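Local coordinates for thiamine monophosphate kinase (Aquifex aeolicus, PDB 1VQV) that catalyses the ATP-dependent phosphorylation of thiamine monophosphate to thiamine diphosphate, the active form of vitamin B1, and works as a homodimer, at the interface of chains A and B. Sequence-based numbering; all coordinates share one arbitrary frame. Chains: chain A/B, thiamine monophosphate kinase.

Contact 1: the interface of chains A and B. Residues chain A 89-90, 92-94; chain B 1-4.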
# COMPACT_ATOMS: atom_id res chain seq x y z
N PRO A 89 10.90 13.74 -2.32
CA PRO A 89 12.06 14.47 -1.81
C PRO A 89 11.53 15.85 -1.40
O PRO A 89 10.74 16.45 -2.12
CB PRO A 89 12.98 14.55 -3.02
CG PRO A 89 12.61 13.34 -3.82
CD PRO A 89 11.10 13.38 -3.73
N GLU A 90 11.96 16.35 -0.24
CA GLU A 90 11.49 17.64 0.25
C GLU A 90 11.72 18.77 -0.75
O GLU A 90 11.10 19.83 -0.66
CB GLU A 90 12.17 18.00 1.58
CG GLU A 90 13.65 18.30 1.43
CD GLU A 90 14.33 18.60 2.75
OE1 GLU A 90 13.85 19.50 3.49
OE2 GLU A 90 15.36 17.94 3.05
N LEU A 92 11.18 18.49 -4.00
CA LEU A 92 10.35 18.28 -5.16
C LEU A 92 9.44 19.49 -5.31
O LEU A 92 8.93 20.03 -4.32
CB LEU A 92 9.49 17.03 -5.00
CG LEU A 92 8.62 16.72 -6.22
CD1 LEU A 92 9.52 16.35 -7.39
CD2 LEU A 92 7.66 15.57 -5.93
N GLU A 93 9.25 19.92 -6.55
CA GLU A 93 8.39 21.05 -6.86
C GLU A 93 6.97 20.68 -6.41
O GLU A 93 6.52 19.55 -6.58
CB GLU A 93 8.40 21.31 -8.36
CG GLU A 93 9.73 21.82 -8.96
CD GLU A 93 10.95 20.92 -8.69
OE1 GLU A 93 10.80 19.67 -8.56
OE2 GLU A 93 12.08 21.47 -8.63
N VAL A 94 6.26 21.63 -5.82
CA VAL A 94 4.91 21.35 -5.35
C VAL A 94 3.94 21.08 -6.49
O VAL A 94 2.97 20.35 -6.33
CB VAL A 94 4.35 22.51 -4.52
CG1 VAL A 94 2.89 22.24 -4.21
CG2 VAL A 94 5.14 22.67 -3.23
N MSE B 1 6.82 26.92 -3.18
CA MSE B 1 7.15 26.14 -4.41
C MSE B 1 7.67 24.72 -4.19
O MSE B 1 7.30 23.82 -4.93
CB MSE B 1 8.16 26.90 -5.26
CG MSE B 1 8.90 26.04 -6.22
SE MSE B 1 8.85 26.87 -7.96
CE MSE B 1 10.48 25.97 -8.61
N ARG B 2 8.54 24.51 -3.20
CA ARG B 2 9.04 23.16 -2.93
C ARG B 2 8.28 22.63 -1.74
O ARG B 2 7.84 23.40 -0.88
CB ARG B 2 10.54 23.13 -2.61
CG ARG B 2 11.40 23.68 -3.68
CD ARG B 2 10.77 23.47 -5.03
NE ARG B 2 11.55 24.13 -6.07
CZ ARG B 2 12.69 23.66 -6.56
NH1 ARG B 2 13.18 22.52 -6.09
NH2 ARG B 2 13.35 24.34 -7.49
N LEU B 3 8.12 21.31 -1.69
CA LEU B 3 7.40 20.65 -0.61
C LEU B 3 7.86 21.18 0.75
O LEU B 3 7.03 21.46 1.63
CB LEU B 3 7.59 19.12 -0.69
CG LEU B 3 7.14 18.40 -1.97
CD1 LEU B 3 7.43 16.91 -1.87
CD2 LEU B 3 5.65 18.62 -2.20
N LYS B 4 9.17 21.33 0.92
CA LYS B 4 9.73 21.82 2.18
C LYS B 4 9.28 23.24 2.51
O LYS B 4 9.00 23.54 3.67
CB LYS B 4 11.26 21.76 2.14
CG LYS B 4 11.91 22.58 1.04
CD LYS B 4 13.40 22.32 1.04
CE LYS B 4 14.11 22.89 -0.17
NZ LYS B 4 15.57 22.55 -0.12
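The loop A:Pro89 to A:Glu93, which joins strand 78-88 to helix 94-111 of chain A, and A:Val94 at the start of that helix meet the amino terminus of chain B, residues B:Met1 and B:Arg2 and the first turn of its short helix 3-6. The two segments run antiparallel, with A:Glu93 and B:Arg2 paired as in a beta bridge. Backbone hydrogen bonds hold them together. A:Val94 N gives its hydrogen to B:Met1 O at 2.6 Å. In the other direction B:Leu3 N donates to A:Leu92 O at 3.0 Å. Next to it B:Lys4 N donates to A:Glu90 O at 2.9 Å. The N-H groups of B:Leu3 and B:Lys4 belong to the first turn of helix 3-6, so carbonyls of the partner chain cap that helix, while B:Met1 O in return caps the start of helix 94-111.

Beside the bridge the side chains of A:Glu93 and B:Arg2 lie alongside each other and point the same way. Both bend at chi2, A:Glu93 at 56° and B:Arg2 at -30°, which turns the carboxylate over one face of the guanidinium, toward its rim. A:Glu93 OE2 comes 3.0 Å from B:Arg2 NH1 in a salt bridge, but the planes are 45° apart and the N-H points elsewhere, so the attraction is probably mainly electrostatic.

B:Leu3 reaches in with CD1 to touch A:Leu92 CB at 3.8 Å, near the carbonyl of A:Pro89. Farther along, the extended chains of A:Glu90 and B:Lys4 cross obliquely, their CB atoms 3.9 Å apart. Their charged ends do not touch, so any attraction between them is probably weak. A:Val94 CG2 packs on B:Arg2 CA at 3.9 Å. The site lies at the periphery of the dimer, where the N-terminal tail of one subunit is tied to a helix start of the other.

Contact 2: the interface of chains A and B. Residues chain A 81, 83, 116-117, 133; chain B 28, 40-42, 131.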
# COMPACT_ATOMS: atom_id res chain seq x y z
N TRP A 81 -11.77 0.96 -4.23
CA TRP A 81 -11.03 1.87 -3.36
C TRP A 81 -9.53 1.91 -3.56
O TRP A 81 -8.90 0.90 -3.82
CB TRP A 81 -11.32 1.56 -1.89
CG TRP A 81 -12.77 1.54 -1.60
CD1 TRP A 81 -13.61 2.60 -1.63
CD2 TRP A 81 -13.57 0.39 -1.38
NE1 TRP A 81 -14.90 2.19 -1.45
CE2 TRP A 81 -14.91 0.82 -1.29
CE3 TRP A 81 -13.30 -0.99 -1.25
CZ2 TRP A 81 -15.98 -0.05 -1.09
CZ3 TRP A 81 -14.35 -1.86 -1.04
CH2 TRP A 81 -15.68 -1.40 -0.96
N LEU A 83 -5.66 3.58 -2.16
CA LEU A 83 -4.80 4.20 -1.16
C LEU A 83 -3.46 4.48 -1.86
O LEU A 83 -2.84 3.58 -2.43
CB LEU A 83 -4.57 3.26 0.04
CG LEU A 83 -5.67 3.09 1.07
CD1 LEU A 83 -5.15 2.30 2.24
CD2 LEU A 83 -6.13 4.45 1.54
N VAL A 116 -9.19 6.81 -1.03
CA VAL A 116 -9.81 7.10 0.25
C VAL A 116 -8.78 7.61 1.24
O VAL A 116 -9.13 8.05 2.35
CB VAL A 116 -10.49 5.84 0.82
CG1 VAL A 116 -11.75 5.53 0.03
CG2 VAL A 116 -9.52 4.65 0.75
N GLY A 117 -7.51 7.56 0.85
CA GLY A 117 -6.45 8.04 1.71
C GLY A 117 -5.06 7.55 1.36
O GLY A 117 -4.87 6.86 0.35
N VAL A 133 -8.48 -1.75 -4.02
CA VAL A 133 -9.44 -2.77 -3.65
C VAL A 133 -10.54 -2.83 -4.70
O VAL A 133 -11.08 -1.79 -5.08
CB VAL A 133 -10.12 -2.49 -2.30
CG1 VAL A 133 -11.13 -3.59 -1.99
CG2 VAL A 133 -9.08 -2.40 -1.20
N THR B 28 -9.70 4.67 6.84
CA THR B 28 -10.71 5.34 6.04
C THR B 28 -11.83 4.33 6.12
O THR B 28 -11.61 3.14 5.91
CB THR B 28 -10.29 5.50 4.59
OG1 THR B 28 -10.11 4.20 4.02
CG2 THR B 28 -9.00 6.29 4.48
N LEU B 40 -9.51 0.62 5.83
CA LEU B 40 -8.34 0.59 4.99
C LEU B 40 -7.28 1.49 5.61
O LEU B 40 -7.54 2.65 5.97
CB LEU B 40 -8.70 1.06 3.60
CG LEU B 40 -9.93 0.37 2.99
CD1 LEU B 40 -10.18 0.93 1.60
CD2 LEU B 40 -9.73 -1.13 2.95
N THR B 41 -6.07 0.94 5.74
CA THR B 41 -4.95 1.66 6.30
C THR B 41 -3.63 1.35 5.59
O THR B 41 -3.45 0.29 5.00
CB THR B 41 -4.77 1.35 7.83
OG1 THR B 41 -3.79 2.24 8.40
CG2 THR B 41 -4.31 -0.09 8.06
N THR B 42 -2.71 2.32 5.66
CA THR B 42 -1.37 2.19 5.09
C THR B 42 -0.38 2.92 6.00
O THR B 42 -0.73 3.91 6.64
CB THR B 42 -1.27 2.77 3.64
OG1 THR B 42 0.09 2.70 3.19
CG2 THR B 42 -1.74 4.23 3.58
N PHE B 131 0.01 -2.42 3.83
CA PHE B 131 -1.40 -2.16 3.60
C PHE B 131 -2.19 -3.14 4.42
O PHE B 131 -1.92 -4.34 4.41
CB PHE B 131 -1.71 -2.34 2.11
CG PHE B 131 -3.17 -2.29 1.75
CD1 PHE B 131 -3.93 -1.13 1.97
CD2 PHE B 131 -3.78 -3.37 1.09
CE1 PHE B 131 -5.27 -1.05 1.54
CE2 PHE B 131 -5.10 -3.30 0.66
CZ PHE B 131 -5.85 -2.15 0.88
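In A:Leu83, CG stands beside the backbone N (chi1 -76°) and chi2 is extended, which sends CD1 outward to B:Phe131, whose CG is anti to its own backbone N (chi1 172°). The leucine methyl meets the aromatic ring at its edge, in the ring plane, with A:Leu83 CD1 3.4 Å from B:Phe131 CE1; the two side chains cross at about a right angle. From strand 38-46 of chain B, B:Leu40 CB lies 4.0 Å from the same A:Leu83 CD1, and B:Thr42 brings its CB and CG2 methyl to the same atom. The methyl thus sits between B:Leu40 and B:Thr42, with the phenylalanine edge to one side.

At the next ring carbon, the tip of the ring, A:Val133 CG2 meets B:Phe131 CZ at 3.8 Å, again at about a right angle. B:Leu40 turns its CD1 methyl toward strands 78-88 and 114-117 of chain A, 3.7 Å from A:Trp81 CB and 3.9 Å from A:Val116 CG2. It therefore touches the base of the tryptophan side chain rather than the outer part of the indole. Beyond it, B:Thr28 packs crosswise on A:Val116, with B:Thr28 CB 3.8 Å from A:Val116 CB. The threonine hydroxyl OG1 is turned towards the valine CG2 methyl.

Within this patch no polar atoms pair across the interface, which is held by apolar packing. Strands 78-88, 114-117 and 127-136 of chain A face strands 38-46 and 127-136 of chain B and the loop at B:Thr28, in the central sheet region of the dimer; B:Thr41 and B:Thr42, on strand 38-46, are magnesium-binding positions, placing the active site next to the interface.

The centres of contact 1 and contact 2 lie about 24 Å apart on the same dimer interface. They share no residue, but strand 78-88 of chain A links them: it carries A:Trp81 and A:Leu83 of contact 2, then runs into the loop of contact 1. The polar contact 1 ties the N-terminal segment to the partner at the edge of the dimer, while the apolar contact 2 joins the sheets and may help to steady strand 38-46, which bears magnesium-binding residues. Since the interface is two-fold symmetric, each recurs with the chains exchanged.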